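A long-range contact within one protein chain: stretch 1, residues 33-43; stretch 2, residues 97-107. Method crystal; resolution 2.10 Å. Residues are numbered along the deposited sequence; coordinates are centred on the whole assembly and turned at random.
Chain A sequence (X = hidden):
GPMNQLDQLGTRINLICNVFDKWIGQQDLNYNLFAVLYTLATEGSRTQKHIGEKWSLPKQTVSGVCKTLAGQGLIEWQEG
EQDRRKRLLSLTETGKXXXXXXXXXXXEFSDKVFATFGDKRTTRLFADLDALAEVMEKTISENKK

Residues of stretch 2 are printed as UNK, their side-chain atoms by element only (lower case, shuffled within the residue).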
# COMPACT_ATOMS: atom_id res chain seq x y z
N LEU A 33 -1.46 -14.81 -0.58
CA LEU A 33 -0.97 -16.04 -1.22
C LEU A 33 0.39 -15.84 -1.86
O LEU A 33 1.27 -16.71 -1.77
CB LEU A 33 -1.97 -16.50 -2.30
CG LEU A 33 -3.18 -17.28 -1.81
CD1 LEU A 33 -4.31 -17.18 -2.84
CD2 LEU A 33 -2.78 -18.74 -1.54
N PHE A 34 0.53 -14.71 -2.55
CA PHE A 34 1.79 -14.32 -3.18
C PHE A 34 2.92 -14.26 -2.17
O PHE A 34 4.01 -14.79 -2.41
CB PHE A 34 1.63 -12.97 -3.87
CG PHE A 34 2.88 -12.49 -4.54
CD1 PHE A 34 3.26 -13.02 -5.77
CD2 PHE A 34 3.68 -11.54 -3.93
CE1 PHE A 34 4.43 -12.59 -6.40
CE2 PHE A 34 4.86 -11.11 -4.56
CZ PHE A 34 5.23 -11.64 -5.78
N ALA A 35 2.64 -13.63 -1.03
CA ALA A 35 3.62 -13.49 0.03
C ALA A 35 4.24 -14.85 0.41
O ALA A 35 5.46 -14.96 0.47
CB ALA A 35 2.98 -12.82 1.26
N VAL A 36 3.41 -15.87 0.62
CA VAL A 36 3.88 -17.23 0.95
C VAL A 36 4.56 -17.88 -0.25
O VAL A 36 5.73 -18.24 -0.20
CB VAL A 36 2.73 -18.14 1.49
CG1 VAL A 36 3.22 -19.58 1.78
CG2 VAL A 36 2.15 -17.55 2.74
N LEU A 37 3.81 -18.02 -1.34
CA LEU A 37 4.28 -18.75 -2.53
C LEU A 37 5.56 -18.17 -3.15
O LEU A 37 6.50 -18.91 -3.47
CB LEU A 37 3.15 -18.80 -3.58
CG LEU A 37 1.86 -19.53 -3.17
CD1 LEU A 37 0.73 -19.20 -4.14
CD2 LEU A 37 2.08 -21.03 -3.07
N TYR A 38 5.58 -16.85 -3.32
CA TYR A 38 6.73 -16.21 -3.94
C TYR A 38 7.98 -16.20 -3.04
O TYR A 38 9.09 -16.40 -3.55
CB TYR A 38 6.39 -14.81 -4.42
CG TYR A 38 7.45 -14.20 -5.28
CD1 TYR A 38 7.61 -14.59 -6.62
CD2 TYR A 38 8.32 -13.23 -4.76
CE1 TYR A 38 8.61 -14.02 -7.41
CE2 TYR A 38 9.31 -12.66 -5.55
CZ TYR A 38 9.45 -13.05 -6.87
OH TYR A 38 10.44 -12.48 -7.64
N THR A 39 7.80 -15.97 -1.74
CA THR A 39 8.92 -16.06 -0.79
C THR A 39 9.54 -17.46 -0.82
O THR A 39 10.76 -17.62 -0.88
CB THR A 39 8.51 -15.68 0.67
OG1 THR A 39 7.85 -14.41 0.68
CG2 THR A 39 9.72 -15.59 1.57
N LEU A 40 8.69 -18.48 -0.79
CA LEU A 40 9.17 -19.85 -0.72
C LEU A 40 9.84 -20.30 -2.02
O LEU A 40 10.80 -21.07 -1.99
CB LEU A 40 8.04 -20.81 -0.33
CG LEU A 40 7.49 -20.71 1.10
CD1 LEU A 40 6.44 -21.78 1.35
CD2 LEU A 40 8.60 -20.80 2.15
N ALA A 41 9.35 -19.80 -3.15
CA ALA A 41 9.88 -20.17 -4.46
C ALA A 41 11.24 -19.53 -4.75
O ALA A 41 12.06 -20.11 -5.46
CB ALA A 41 8.88 -19.83 -5.55
N THR A 42 11.47 -18.35 -4.18
CA THR A 42 12.66 -17.55 -4.49
C THR A 42 13.70 -17.54 -3.37
O THR A 42 14.86 -17.23 -3.61
CB THR A 42 12.28 -16.09 -4.82
OG1 THR A 42 11.54 -15.54 -3.72
CG2 THR A 42 11.42 -16.02 -6.09
N GLU A 43 13.29 -17.84 -2.13
CA GLU A 43 14.22 -17.84 -1.00
C GLU A 43 14.45 -19.23 -0.45
O GLU A 43 15.41 -19.46 0.30
CB GLU A 43 13.75 -16.91 0.12
CG GLU A 43 13.66 -15.46 -0.29
CD GLU A 43 13.50 -14.50 0.88
OE1 GLU A 43 13.69 -13.28 0.67
OE2 GLU A 43 13.19 -14.96 2.01
N UNK A 97 6.32 -26.83 -9.11
CA UNK A 97 5.69 -26.76 -10.42
C UNK A 97 4.59 -25.67 -10.44
O UNK A 97 4.53 -24.86 -11.35
c UNK A 97 5.12 -28.13 -10.80
N UNK A 98 3.75 -25.66 -9.40
CA UNK A 98 2.72 -24.62 -9.23
C UNK A 98 3.31 -23.21 -9.24
O UNK A 98 2.80 -22.32 -9.93
c UNK A 98 -1.47 -22.41 -7.03
c UNK A 98 -0.21 -22.03 -6.64
o UNK A 98 -2.53 -21.58 -6.72
c UNK A 98 -0.56 -24.40 -8.03
c UNK A 98 1.93 -24.90 -7.95
c UNK A 98 0.89 -22.82 -6.96
c UNK A 98 -1.66 -23.60 -7.73
c UNK A 98 0.74 -24.01 -7.66
N UNK A 99 4.41 -23.01 -8.51
CA UNK A 99 5.02 -21.68 -8.37
C UNK A 99 5.86 -21.22 -9.56
O UNK A 99 6.05 -20.02 -9.75
c UNK A 99 5.83 -21.58 -7.08
N UNK A 100 6.35 -22.17 -10.36
CA UNK A 100 7.23 -21.85 -11.49
C UNK A 100 6.73 -20.72 -12.40
O UNK A 100 7.46 -19.75 -12.61
c UNK A 100 7.56 -23.11 -12.30
N UNK A 101 5.48 -20.82 -12.92
CA UNK A 101 4.94 -19.76 -13.80
C UNK A 101 4.82 -18.41 -13.11
O UNK A 101 4.92 -17.37 -13.76
c UNK A 101 3.52 -20.25 -14.15
c UNK A 101 4.48 -21.88 -12.67
c UNK A 101 3.47 -21.68 -13.74
N UNK A 102 4.61 -18.43 -11.79
CA UNK A 102 4.52 -17.20 -11.02
C UNK A 102 5.86 -16.50 -10.91
O UNK A 102 5.95 -15.30 -11.12
c UNK A 102 3.47 -16.58 -7.30
c UNK A 102 3.94 -17.45 -9.62
c UNK A 102 2.83 -15.21 -9.34
c UNK A 102 3.85 -16.21 -8.73
N UNK A 103 6.92 -17.25 -10.60
CA UNK A 103 8.26 -16.65 -10.55
C UNK A 103 8.66 -16.12 -11.92
O UNK A 103 9.29 -15.07 -12.03
o UNK A 103 9.34 -18.78 -10.90
c UNK A 103 9.00 -18.05 -8.63
c UNK A 103 9.32 -17.63 -10.05
N UNK A 104 8.27 -16.84 -12.96
CA UNK A 104 8.62 -16.42 -14.32
C UNK A 104 7.94 -15.11 -14.72
O UNK A 104 8.59 -14.21 -15.23
o UNK A 104 8.87 -20.93 -15.48
c UNK A 104 8.33 -17.53 -15.33
o UNK A 104 8.70 -19.72 -17.30
c UNK A 104 9.38 -18.61 -15.31
c UNK A 104 8.95 -19.84 -16.08
N UNK A 105 6.63 -15.01 -14.47
CA UNK A 105 5.91 -13.77 -14.77
C UNK A 105 6.38 -12.61 -13.91
O UNK A 105 6.43 -11.48 -14.39
c UNK A 105 4.39 -13.95 -14.65
o UNK A 105 4.06 -14.59 -13.44
N UNK A 106 6.74 -12.91 -12.66
CA UNK A 106 7.32 -11.90 -11.76
C UNK A 106 8.64 -11.37 -12.28
O UNK A 106 8.87 -10.16 -12.26
c UNK A 106 7.49 -12.46 -10.36
N UNK A 107 9.49 -12.29 -12.75
CA UNK A 107 10.78 -11.93 -13.31
C UNK A 107 10.60 -11.17 -14.62
O UNK A 107 11.32 -10.22 -14.90
c UNK A 107 13.86 -11.97 -13.06
o UNK A 107 13.85 -12.13 -11.84
c UNK A 107 11.66 -13.18 -13.49
n UNK A 107 14.56 -11.00 -13.65
c UNK A 107 13.09 -12.89 -13.98
O HOH W 1 10.93 -13.91 -9.87

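Position 97 carries a single side-chain carbon, too distant to reach stretch 1; it is Ala97. At position 98 one carbon leads into a six-carbon ring bearing one oxygen, a phenol, and a ring carbon lies 3.9 Å from CD1 of Leu37. This is Tyr98, whose CE1 makes that approach: the methyl meets the ring at its edge, near its plane.

Position 99 again has one carbon, directed toward stretch 1, and this CB lies 3.8 Å from CB of Ala41. It is Ala99, and the pairing of two such short side chains accompanies a CA-to-CA distance of 6.4 Å between Ala41 and Ala99. The lone carbon at position 100 points away, making Ala100. At position 101 three carbons close a ring onto the backbone N, which identifies Pro101. Its nitrogen has no hydrogen to give, and the helix is kinked here, where the nitrogens of 101 and 102 lack the usual bond to the preceding turn.

Position 102 has four carbons forked at the second, and one terminal methyl lies 3.9 Å from CD1 of Phe34. This is Leu102; the methyl is CD2, which also lies 4.3 Å from CB of Leu37, so that one methyl touches both side chains.

At position 103 the first carbon carries one oxygen and one carbon; the latter is 3.6 Å from CB of Ala41. This is Thr103, whose CG2 also approaches CG2 of Thr42 at 4.1 Å, while OG1 donates to O of Ala100 at 2.7 Å. The hydroxyl is thus satisfied within its own helix and the methyl serves the contact.

Position 104 bears three carbons, the third with two oxygens, and points away: Glu104. One carbon and one oxygen at position 105, out of reach of stretch 1, give Ser105. The single carbon at position 106 points toward stretch 1 and sits 3.5 Å from CE1 of Tyr38; it is Ala106. At position 107 the third of three carbons carries one oxygen and one nitrogen, an amide, hence Gln107.

The helices cross at right angles, their axes 9.8 Å apart at closest approach, and bury 411 Å² in total. No direct hydrogen bond joins them, so the contact rests on apolar packing, with Leu102 and Thr103 set among Phe34, Leu37, Tyr38 and Ala41. One water supplies a polar bridge, lying 2.7 Å from OH of Tyr38 and donating to O of Thr103 at 2.9 Å.

Stretch 2 (97-107) AYAAPLTESAQ
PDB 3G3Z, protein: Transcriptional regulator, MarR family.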